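Local coordinates for protein cysteine protease (Xylella fastidiosa, PDB 3OIS) that probably cleaves peptide bonds as a papain-family cysteine peptidase and binds the nucleotide uridine-5'-diphosphate, at residues A[102-107]-A[144-149]; A[247-252]-A[270-275]. One frame throughout, in Å; residues are numbered along the deposited sequence.

In the fold
From the N terminus, the chain passes two short strands and a short helix, then helix 78-93, before contact 1, where the start of helix 104-114 (residues 102-107) meets the loop 144-149. This contact closes an excursion of 36 residues that includes helix 126-135, which carries Lys131 and Lys135 of the UDP site, with Arg127 and His134 also in the pocket. The chain later returns to the antiparallel sheet of the papain-like fold, to which strand 60-62 already belongs. There contact 2 (247-252 with 270-275) closes a shorter loop, tying the start of strand 250-254 to the short helix 271-274. The loops follow in series; the centres of contacts 1 and 2 are about 31 Å apart.

Contact 1: residues A[102-107]-A[144-149]; sequences PSRLFI and WPYGDT
Leu105 is the central bump of this contact, which fastens the first turn of helix 104-114 to an extended loop in the helix-rich part of the papain-like fold. Its branches enter a hollow walled by the Trp144 and Tyr146 rings and floored by the backbone of Pro145 and Gly147. Leu105 CB approaches the indole obliquely, 3.8 Å from Trp144 CD1, and Leu105 CG lies 3.7 Å from Tyr146 CD1. Leu105 CD1 turns to the backbone, 3.5 Å from Pro145 O, and also meets Gly147 N, while CD2 follows the CE1 side of the phenol.

Beside this bump, the Arg104 guanidinium lies flat over one face of the Tyr146 ring, with centres 3.7 Å apart and planes at 16°, a stacked cation-pi pair. A bend at chi3 (-65°) brings the guanidinium back over the ring. The charged end also forms a salt bridge from NH2 to Glu141, and Tyr146 OH bonds to Gln72 O and Ser77 OG, so both layers are anchored at their polar ends.

Ser103 is the N-cap. Its OG accepts from Phe106 N at 3.1 Å and donates to Trp144 O at 2.7 Å, in the carbonyl plane on a lone pair; the hydroxyl thus links the helix start to the loop. OG also lies at the edge of the indole, in its plane. A water bridges the same backbones, accepting from Leu105 N and donating to Trp144 O, 2.9 Å away.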
ATOM      1  N   PRO A 102      11.497   0.640  -6.185  1.00 15.52           N
ATOM      2  CA  PRO A 102      11.792   1.771  -5.275  1.00 15.77           C
ATOM      3  C   PRO A 102      12.125   1.268  -3.863  1.00 17.33           C
ATOM      4  O   PRO A 102      11.575   0.228  -3.421  1.00 17.46           O
ATOM      5  CB  PRO A 102      10.481   2.580  -5.246  1.00 14.06           C
ATOM      6  CG  PRO A 102       9.775   2.194  -6.525  1.00 16.63           C
ATOM      7  CD  PRO A 102      10.137   0.760  -6.770  1.00 13.81           C
ATOM      8  N   SER A 103      13.064   1.942  -3.198  1.00 13.63           N
ATOM      9  CA  SER A 103      13.432   1.590  -1.798  1.00 14.20           C
ATOM     10  C   SER A 103      12.296   1.702  -0.768  1.00 13.38           C
ATOM     11  O   SER A 103      11.959   2.803  -0.316  1.00 14.11           O
ATOM     12  CB  SER A 103      14.611   2.437  -1.297  1.00 13.80           C
ATOM     13  OG  SER A 103      14.864   2.025   0.024  1.00 14.03           O
ATOM     14  N   ARG A 104      11.769   0.550  -0.367  1.00 12.26           N
ATOM     15  CA  ARG A 104      10.641   0.491   0.598  1.00 12.78           C
ATOM     16  C   ARG A 104      11.080   0.958   1.965  1.00 14.33           C
ATOM     17  O   ARG A 104      10.324   1.668   2.644  1.00 13.44           O
ATOM     18  CB  ARG A 104      10.124  -0.931   0.660  1.00 13.35           C
ATOM     19  CG  ARG A 104       9.295  -1.262  -0.665  1.00 15.51           C
ATOM     20  CD  ARG A 104       9.058  -2.785  -0.761  1.00 13.68           C
ATOM     21  NE  ARG A 104      10.280  -3.589  -0.941  1.00 14.03           N
ATOM     22  CZ  ARG A 104      10.460  -4.872  -0.595  1.00 13.64           C
ATOM     23  NH1 ARG A 104       9.516  -5.578   0.036  1.00 14.07           N
ATOM     24  NH2 ARG A 104      11.686  -5.445  -0.869  1.00 17.13           N
ATOM     25  N   LEU A 105      12.317   0.627   2.363  1.00 12.92           N
ATOM     26  CA  LEU A 105      12.745   1.076   3.708  1.00 13.82           C
ATOM     27  C   LEU A 105      13.024   2.572   3.705  1.00 13.39           C
ATOM     28  O   LEU A 105      12.831   3.200   4.704  1.00 13.77           O
ATOM     29  CB  LEU A 105      14.027   0.386   4.162  1.00 12.01           C
ATOM     30  CG  LEU A 105      13.841  -1.079   4.562  1.00 12.41           C
ATOM     31  CD1 LEU A 105      15.173  -1.559   5.185  1.00 14.96           C
ATOM     32  CD2 LEU A 105      12.700  -1.219   5.612  1.00 18.63           C
ATOM     33  N   PHE A 106      13.461   3.137   2.542  1.00 13.13           N
ATOM     34  CA  PHE A 106      13.594   4.595   2.480  1.00 13.81           C
ATOM     35  C   PHE A 106      12.185   5.258   2.759  1.00 14.20           C
ATOM     36  O   PHE A 106      12.062   6.283   3.501  1.00 14.86           O
ATOM     37  CB  PHE A 106      14.054   5.061   1.087  1.00 13.08           C
ATOM     38  CG  PHE A 106      14.252   6.544   0.978  1.00 10.96           C
ATOM     39  CD1 PHE A 106      15.497   7.111   1.315  1.00 16.09           C
ATOM     40  CD2 PHE A 106      13.207   7.393   0.542  1.00 11.93           C
ATOM     41  CE1 PHE A 106      15.672   8.456   1.213  1.00 14.10           C
ATOM     42  CE2 PHE A 106      13.384   8.781   0.465  1.00 14.18           C
ATOM     43  CZ  PHE A 106      14.666   9.291   0.822  1.00 12.24           C
ATOM     44  N   ILE A 107      11.149   4.757   2.139  1.00 14.38           N
ATOM     45  CA  ILE A 107       9.827   5.302   2.403  1.00 14.05           C
ATOM     46  C   ILE A 107       9.478   5.107   3.874  1.00 14.03           C
ATOM     47  O   ILE A 107       9.044   6.059   4.496  1.00 13.10           O
ATOM     48  CB  ILE A 107       8.749   4.758   1.473  1.00 15.05           C
ATOM     49  CG1 ILE A 107       9.050   5.127  -0.014  1.00 15.09           C
ATOM     50  CG2 ILE A 107       7.282   5.227   1.827  1.00 15.32           C
ATOM     51  CD1 ILE A 107       8.268   4.253  -0.904  1.00 11.66           C
ATOM     52  N   TRP A 144      19.365   1.392  -1.232  1.00 19.02           N
ATOM     53  CA  TRP A 144      18.920   1.303   0.191  1.00 18.42           C
ATOM     54  C   TRP A 144      18.083   0.039   0.324  1.00 17.11           C
ATOM     55  O   TRP A 144      16.803   0.097   0.221  1.00 17.46           O
ATOM     56  CB  TRP A 144      18.135   2.577   0.658  1.00 18.99           C
ATOM     57  CG  TRP A 144      18.094   2.656   2.173  1.00 19.89           C
ATOM     58  CD1 TRP A 144      16.980   2.548   2.989  1.00 17.55           C
ATOM     59  CD2 TRP A 144      19.228   2.823   3.057  1.00 19.14           C
ATOM     60  NE1 TRP A 144      17.362   2.593   4.299  1.00 17.11           N
ATOM     61  CE2 TRP A 144      18.726   2.823   4.388  1.00 21.52           C
ATOM     62  CE3 TRP A 144      20.603   2.967   2.860  1.00 20.85           C
ATOM     63  CZ2 TRP A 144      19.580   2.933   5.521  1.00 22.06           C
ATOM     64  CZ3 TRP A 144      21.448   3.152   3.985  1.00 18.85           C
ATOM     65  CH2 TRP A 144      20.939   3.093   5.295  1.00 19.28           C
ATOM     66  N   PRO A 145      18.773  -1.096   0.442  1.00 18.16           N
ATOM     67  CA  PRO A 145      18.100  -2.376   0.214  1.00 17.88           C
ATOM     68  C   PRO A 145      17.195  -2.779   1.375  1.00 16.93           C
ATOM     69  O   PRO A 145      17.354  -2.303   2.491  1.00 17.32           O
ATOM     70  CB  PRO A 145      19.245  -3.387   0.049  1.00 19.02           C
ATOM     71  CG  PRO A 145      20.542  -2.648   0.357  1.00 21.27           C
ATOM     72  CD  PRO A 145      20.262  -1.186   0.365  1.00 19.13           C
ATOM     73  N   TYR A 146      16.255  -3.664   1.072  1.00 18.12           N
ATOM     74  CA  TYR A 146      15.272  -4.126   2.052  1.00 16.52           C
ATOM     75  C   TYR A 146      15.803  -5.168   3.023  1.00 18.02           C
ATOM     76  O   TYR A 146      16.533  -6.047   2.610  1.00 20.10           O
ATOM     77  CB  TYR A 146      14.081  -4.703   1.260  1.00 16.43           C
ATOM     78  CG  TYR A 146      12.808  -4.733   2.095  1.00 15.77           C
ATOM     79  CD1 TYR A 146      12.123  -3.535   2.381  1.00 14.44           C
ATOM     80  CD2 TYR A 146      12.310  -5.964   2.565  1.00 14.17           C
ATOM     81  CE1 TYR A 146      10.930  -3.574   3.181  1.00 16.69           C
ATOM     82  CE2 TYR A 146      11.187  -6.043   3.418  1.00 13.16           C
ATOM     83  CZ  TYR A 146      10.483  -4.803   3.667  1.00 13.30           C
ATOM     84  OH  TYR A 146       9.323  -4.862   4.410  1.00 15.70           O
ATOM     85  N   GLY A 147      15.454  -5.077   4.313  1.00 14.83           N
ATOM     86  CA  GLY A 147      15.840  -6.115   5.266  1.00 16.81           C
ATOM     87  C   GLY A 147      14.718  -6.110   6.270  1.00 15.80           C
ATOM     88  O   GLY A 147      14.365  -5.048   6.730  1.00 17.61           O
ATOM     89  N   ASP A 148      14.113  -7.266   6.505  1.00 16.00           N
ATOM     90  CA  ASP A 148      12.868  -7.325   7.325  1.00 15.23           C
ATOM     91  C   ASP A 148      13.134  -7.780   8.775  1.00 14.24           C
ATOM     92  O   ASP A 148      12.217  -8.280   9.381  1.00 16.95           O
ATOM     93  CB  ASP A 148      11.813  -8.222   6.661  1.00 15.22           C
ATOM     94  CG  ASP A 148      12.058  -9.716   6.957  1.00 14.70           C
ATOM     95  OD1 ASP A 148      13.260 -10.094   7.016  1.00 18.00           O
ATOM     96  OD2 ASP A 148      11.118 -10.475   7.083  1.00 16.06           O
ATOM     97  N   THR A 149      14.372  -7.617   9.295  1.00 14.83           N
ATOM     98  CA  THR A 149      14.609  -7.891  10.727  1.00 16.89           C
ATOM     99  C   THR A 149      13.511  -7.231  11.551  1.00 15.41           C
ATOM    100  O   THR A 149      13.320  -5.999  11.430  1.00 15.54           O
ATOM    101  CB  THR A 149      15.948  -7.344  11.189  1.00 17.68           C
ATOM    102  OG1 THR A 149      17.016  -7.961  10.439  1.00 19.43           O
ATOM    103  CG2 THR A 149      16.179  -7.690  12.625  1.00 16.71           C
TER
HETATM  104  O   HOH W   1      14.261  -1.150   1.032  1.00 15.44           O

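Contact 2: residues A[247-252]-A[270-275]; sequences EIRHFR and PYEYIS
Arg249 and Tyr271 meet where a G1 beta bulge, formed by Arg249 and His250 opposite Asp245, packs against the helix 271-274 at the edge of the antiparallel sheet of the papain-like fold. The Tyr271 ring lies beneath the Arg249 backbone: Arg249 CA sits over the ring centre and Arg249 CB makes a CH-pi contact, 3.9 Å from the centroid. With CG beside the backbone N (chi1 -64°) and a bend at chi3 (49°), the arginine side chain arches so that one face of the guanidinium meets the CD2 rim of the phenol, the planes steeply inclined at 72°. The Tyr271 hydroxyl is hydrogen-bonded to the Asp246 carboxylate.

Arg249 NH1 forms a salt bridge with Glu272 OE1 at 3.2 Å, nearly in the guanidinium plane but from above the carboxylate. Glu272, bent at chi2, also reaches through OE2 to a water that donates to Arg249 O as well. That carbonyl accepts from Tyr271 N, joining the bulge, just before strand 250-254, to the first residue of the helix.

His250 and Pro270 form an antiparallel non-hydrogen-bonded pair. The imidazole turns one face to Pro270 CA, and its rotation is fixed by ND1 donating to Ile248 O. On the buried side, Phe251 CE2 approaches Tyr271 CD1 within 3.4 Å, the rings meeting obliquely, while Ile274 CD1 lies over the Phe251 face, 4.2 Å from its centroid.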
ATOM      1  N   GLU A 247     -17.706  -9.766 -13.583  1.00 21.12           N
ATOM      2  CA  GLU A 247     -18.167 -11.165 -13.694  1.00 24.34           C
ATOM      3  C   GLU A 247     -18.242 -11.793 -12.310  1.00 23.63           C
ATOM      4  O   GLU A 247     -19.172 -12.560 -11.999  1.00 24.11           O
ATOM      5  CB  GLU A 247     -17.241 -11.957 -14.626  1.00 26.90           C
ATOM      6  CG  GLU A 247     -17.623 -13.450 -14.930  1.00 33.69           C
ATOM      7  CD  GLU A 247     -18.940 -13.582 -15.706  1.00 44.68           C
ATOM      8  OE1 GLU A 247     -19.145 -12.856 -16.722  1.00 45.16           O
ATOM      9  OE2 GLU A 247     -19.771 -14.430 -15.272  1.00 48.00           O
ATOM     10  N   ILE A 248     -17.278 -11.435 -11.440  1.00 22.16           N
ATOM     11  CA  ILE A 248     -17.269 -12.013 -10.094  1.00 19.49           C
ATOM     12  C   ILE A 248     -17.442 -10.911  -8.991  1.00 17.75           C
ATOM     13  O   ILE A 248     -17.466 -11.242  -7.823  1.00 18.98           O
ATOM     14  CB  ILE A 248     -15.979 -12.846  -9.881  1.00 20.02           C
ATOM     15  CG1 ILE A 248     -14.733 -11.931  -9.980  1.00 18.63           C
ATOM     16  CG2 ILE A 248     -15.948 -14.053 -10.942  1.00 23.02           C
ATOM     17  CD1 ILE A 248     -13.496 -12.550  -9.374  1.00 21.27           C
ATOM     18  N   ARG A 249     -17.587  -9.636  -9.384  1.00 16.17           N
ATOM     19  CA  ARG A 249     -17.798  -8.491  -8.460  1.00 16.20           C
ATOM     20  C   ARG A 249     -16.695  -8.514  -7.374  1.00 16.58           C
ATOM     21  O   ARG A 249     -16.957  -8.470  -6.168  1.00 16.67           O
ATOM     22  CB  ARG A 249     -19.224  -8.501  -7.850  1.00 16.86           C
ATOM     23  CG  ARG A 249     -20.365  -8.303  -8.929  1.00 21.68           C
ATOM     24  CD  ARG A 249     -21.762  -8.468  -8.270  1.00 30.94           C
ATOM     25  NE  ARG A 249     -21.811  -7.637  -7.050  1.00 37.62           N
ATOM     26  CZ  ARG A 249     -22.026  -6.318  -7.006  1.00 41.86           C
ATOM     27  NH1 ARG A 249     -21.978  -5.692  -5.819  1.00 42.76           N
ATOM     28  NH2 ARG A 249     -22.323  -5.619  -8.118  1.00 43.92           N
ATOM     29  N   HIS A 250     -15.471  -8.599  -7.856  1.00 15.91           N
ATOM     30  CA  HIS A 250     -14.243  -8.402  -6.983  1.00 15.26           C
ATOM     31  C   HIS A 250     -13.280  -7.417  -7.640  1.00 15.24           C
ATOM     32  O   HIS A 250     -13.223  -7.349  -8.867  1.00 14.85           O
ATOM     33  CB  HIS A 250     -13.500  -9.687  -6.728  1.00 15.35           C
ATOM     34  CG  HIS A 250     -14.160 -10.629  -5.767  1.00 16.72           C
ATOM     35  ND1 HIS A 250     -15.387 -11.229  -6.017  1.00 18.11           N
ATOM     36  CD2 HIS A 250     -13.747 -11.097  -4.565  1.00 13.85           C
ATOM     37  CE1 HIS A 250     -15.699 -12.011  -4.993  1.00 16.07           C
ATOM     38  NE2 HIS A 250     -14.701 -11.972  -4.117  1.00 18.94           N
ATOM     39  N   PHE A 251     -12.545  -6.663  -6.826  1.00 13.77           N
ATOM     40  CA  PHE A 251     -11.382  -5.863  -7.215  1.00 11.69           C
ATOM     41  C   PHE A 251     -10.134  -6.693  -7.019  1.00 11.94           C
ATOM     42  O   PHE A 251     -10.046  -7.545  -6.097  1.00 13.54           O
ATOM     43  CB  PHE A 251     -11.269  -4.561  -6.358  1.00 12.40           C
ATOM     44  CG  PHE A 251     -12.258  -3.499  -6.747  1.00 12.04           C
ATOM     45  CD1 PHE A 251     -11.877  -2.460  -7.568  1.00 12.46           C
ATOM     46  CD2 PHE A 251     -13.524  -3.537  -6.257  1.00 13.51           C
ATOM     47  CE1 PHE A 251     -12.726  -1.438  -7.944  1.00 15.57           C
ATOM     48  CE2 PHE A 251     -14.474  -2.513  -6.647  1.00 18.92           C
ATOM     49  CZ  PHE A 251     -14.065  -1.457  -7.479  1.00 16.61           C
ATOM     50  N   ARG A 252      -9.178  -6.510  -7.935  1.00 12.81           N
ATOM     51  CA  ARG A 252      -7.917  -7.284  -7.874  1.00 12.17           C
ATOM     52  C   ARG A 252      -6.892  -6.485  -7.092  1.00 12.05           C
ATOM     53  O   ARG A 252      -6.653  -5.295  -7.373  1.00 13.11           O
ATOM     54  CB  ARG A 252      -7.382  -7.431  -9.309  1.00 15.41           C
ATOM     55  CG  ARG A 252      -6.167  -8.354  -9.447  1.00 16.25           C
ATOM     56  CD  ARG A 252      -6.639  -9.734  -9.120  1.00 12.35           C
ATOM     57  NE  ARG A 252      -5.602 -10.692  -9.553  1.00 13.62           N
ATOM     58  CZ  ARG A 252      -5.672 -12.017  -9.346  1.00 19.15           C
ATOM     59  NH1 ARG A 252      -6.651 -12.558  -8.575  1.00 17.34           N
ATOM     60  NH2 ARG A 252      -4.724 -12.830  -9.884  1.00 18.38           N
ATOM     61  N   PRO A 270     -14.059  -8.518  -2.525  1.00 16.44           N
ATOM     62  CA  PRO A 270     -15.448  -8.288  -2.984  1.00 16.44           C
ATOM     63  C   PRO A 270     -15.811  -6.800  -3.071  1.00 17.09           C
ATOM     64  O   PRO A 270     -15.338  -6.001  -2.275  1.00 16.25           O
ATOM     65  CB  PRO A 270     -16.328  -8.910  -1.873  1.00 19.41           C
ATOM     66  CG  PRO A 270     -15.365  -9.766  -1.023  1.00 17.83           C
ATOM     67  CD  PRO A 270     -13.966  -9.291  -1.273  1.00 17.30           C
ATOM     68  N   TYR A 271     -16.642  -6.434  -4.043  1.00 16.88           N
ATOM     69  CA  TYR A 271     -17.192  -5.094  -4.083  1.00 16.47           C
ATOM     70  C   TYR A 271     -17.769  -4.607  -2.769  1.00 16.10           C
ATOM     71  O   TYR A 271     -17.569  -3.446  -2.394  1.00 17.99           O
ATOM     72  CB  TYR A 271     -18.323  -5.073  -5.143  1.00 15.20           C
ATOM     73  CG  TYR A 271     -17.802  -5.086  -6.572  1.00 16.79           C
ATOM     74  CD1 TYR A 271     -16.445  -5.304  -6.884  1.00 18.01           C
ATOM     75  CD2 TYR A 271     -18.675  -4.942  -7.644  1.00 21.24           C
ATOM     76  CE1 TYR A 271     -16.011  -5.324  -8.220  1.00 16.99           C
ATOM     77  CE2 TYR A 271     -18.219  -4.990  -9.019  1.00 18.99           C
ATOM     78  CZ  TYR A 271     -16.902  -5.184  -9.291  1.00 19.49           C
ATOM     79  OH  TYR A 271     -16.434  -5.227 -10.615  1.00 17.01           O
ATOM     80  N   GLU A 272     -18.460  -5.499  -2.049  1.00 17.52           N
ATOM     81  CA  GLU A 272     -19.116  -5.107  -0.765  1.00 17.35           C
ATOM     82  C   GLU A 272     -18.071  -4.876   0.351  1.00 16.23           C
ATOM     83  O   GLU A 272     -18.380  -4.243   1.385  1.00 17.51           O
ATOM     84  CB  GLU A 272     -20.061  -6.242  -0.309  1.00 19.73           C
ATOM     85  CG  GLU A 272     -21.231  -6.653  -1.276  1.00 25.07           C
ATOM     86  CD  GLU A 272     -20.843  -7.542  -2.520  1.00 35.19           C
ATOM     87  OE1 GLU A 272     -21.771  -7.766  -3.368  1.00 36.47           O
ATOM     88  OE2 GLU A 272     -19.649  -8.003  -2.696  1.00 28.49           O
ATOM     89  N   TYR A 273     -16.878  -5.407   0.169  1.00 14.95           N
ATOM     90  CA  TYR A 273     -15.836  -5.214   1.168  1.00 14.24           C
ATOM     91  C   TYR A 273     -15.227  -3.826   0.920  1.00 16.05           C
ATOM     92  O   TYR A 273     -15.206  -2.971   1.822  1.00 15.11           O
ATOM     93  CB  TYR A 273     -14.822  -6.333   0.976  1.00 13.78           C
ATOM     94  CG  TYR A 273     -13.833  -6.560   2.133  1.00 13.48           C
ATOM     95  CD1 TYR A 273     -13.691  -7.846   2.629  1.00 14.18           C
ATOM     96  CD2 TYR A 273     -13.073  -5.517   2.727  1.00 13.85           C
ATOM     97  CE1 TYR A 273     -12.817  -8.134   3.611  1.00 16.08           C
ATOM     98  CE2 TYR A 273     -12.210  -5.798   3.815  1.00 14.49           C
ATOM     99  CZ  TYR A 273     -12.050  -7.123   4.212  1.00 16.77           C
ATOM    100  OH  TYR A 273     -11.219  -7.476   5.257  1.00 16.80           O
ATOM    101  N   ILE A 274     -14.718  -3.594  -0.298  1.00 15.25           N
ATOM    102  CA  ILE A 274     -14.031  -2.337  -0.561  1.00 15.09           C
ATOM    103  C   ILE A 274     -14.907  -1.078  -0.384  1.00 16.20           C
ATOM    104  O   ILE A 274     -14.386  -0.001  -0.047  1.00 18.07           O
ATOM    105  CB  ILE A 274     -13.384  -2.377  -1.990  1.00 15.50           C
ATOM    106  CG1 ILE A 274     -12.175  -1.445  -2.056  1.00 15.04           C
ATOM    107  CG2 ILE A 274     -14.502  -2.089  -3.046  1.00 14.93           C
ATOM    108  CD1 ILE A 274     -11.264  -1.641  -3.397  1.00 13.64           C
ATOM    109  N   SER A 275     -16.210  -1.208  -0.613  1.00 15.93           N
ATOM    110  CA  SER A 275     -17.107  -0.064  -0.556  1.00 17.69           C
ATOM    111  C   SER A 275     -17.657   0.180   0.841  1.00 17.20           C
ATOM    112  O   SER A 275     -18.315   1.169   1.020  1.00 16.72           O
ATOM    113  CB  SER A 275     -18.254  -0.290  -1.578  1.00 18.47           C
ATOM    114  OG  SER A 275     -19.112  -1.318  -1.131  1.00 21.90           O
TER
HETATM  115  O   HOH W   2     -18.669  -9.779  -4.593  1.00 25.20           O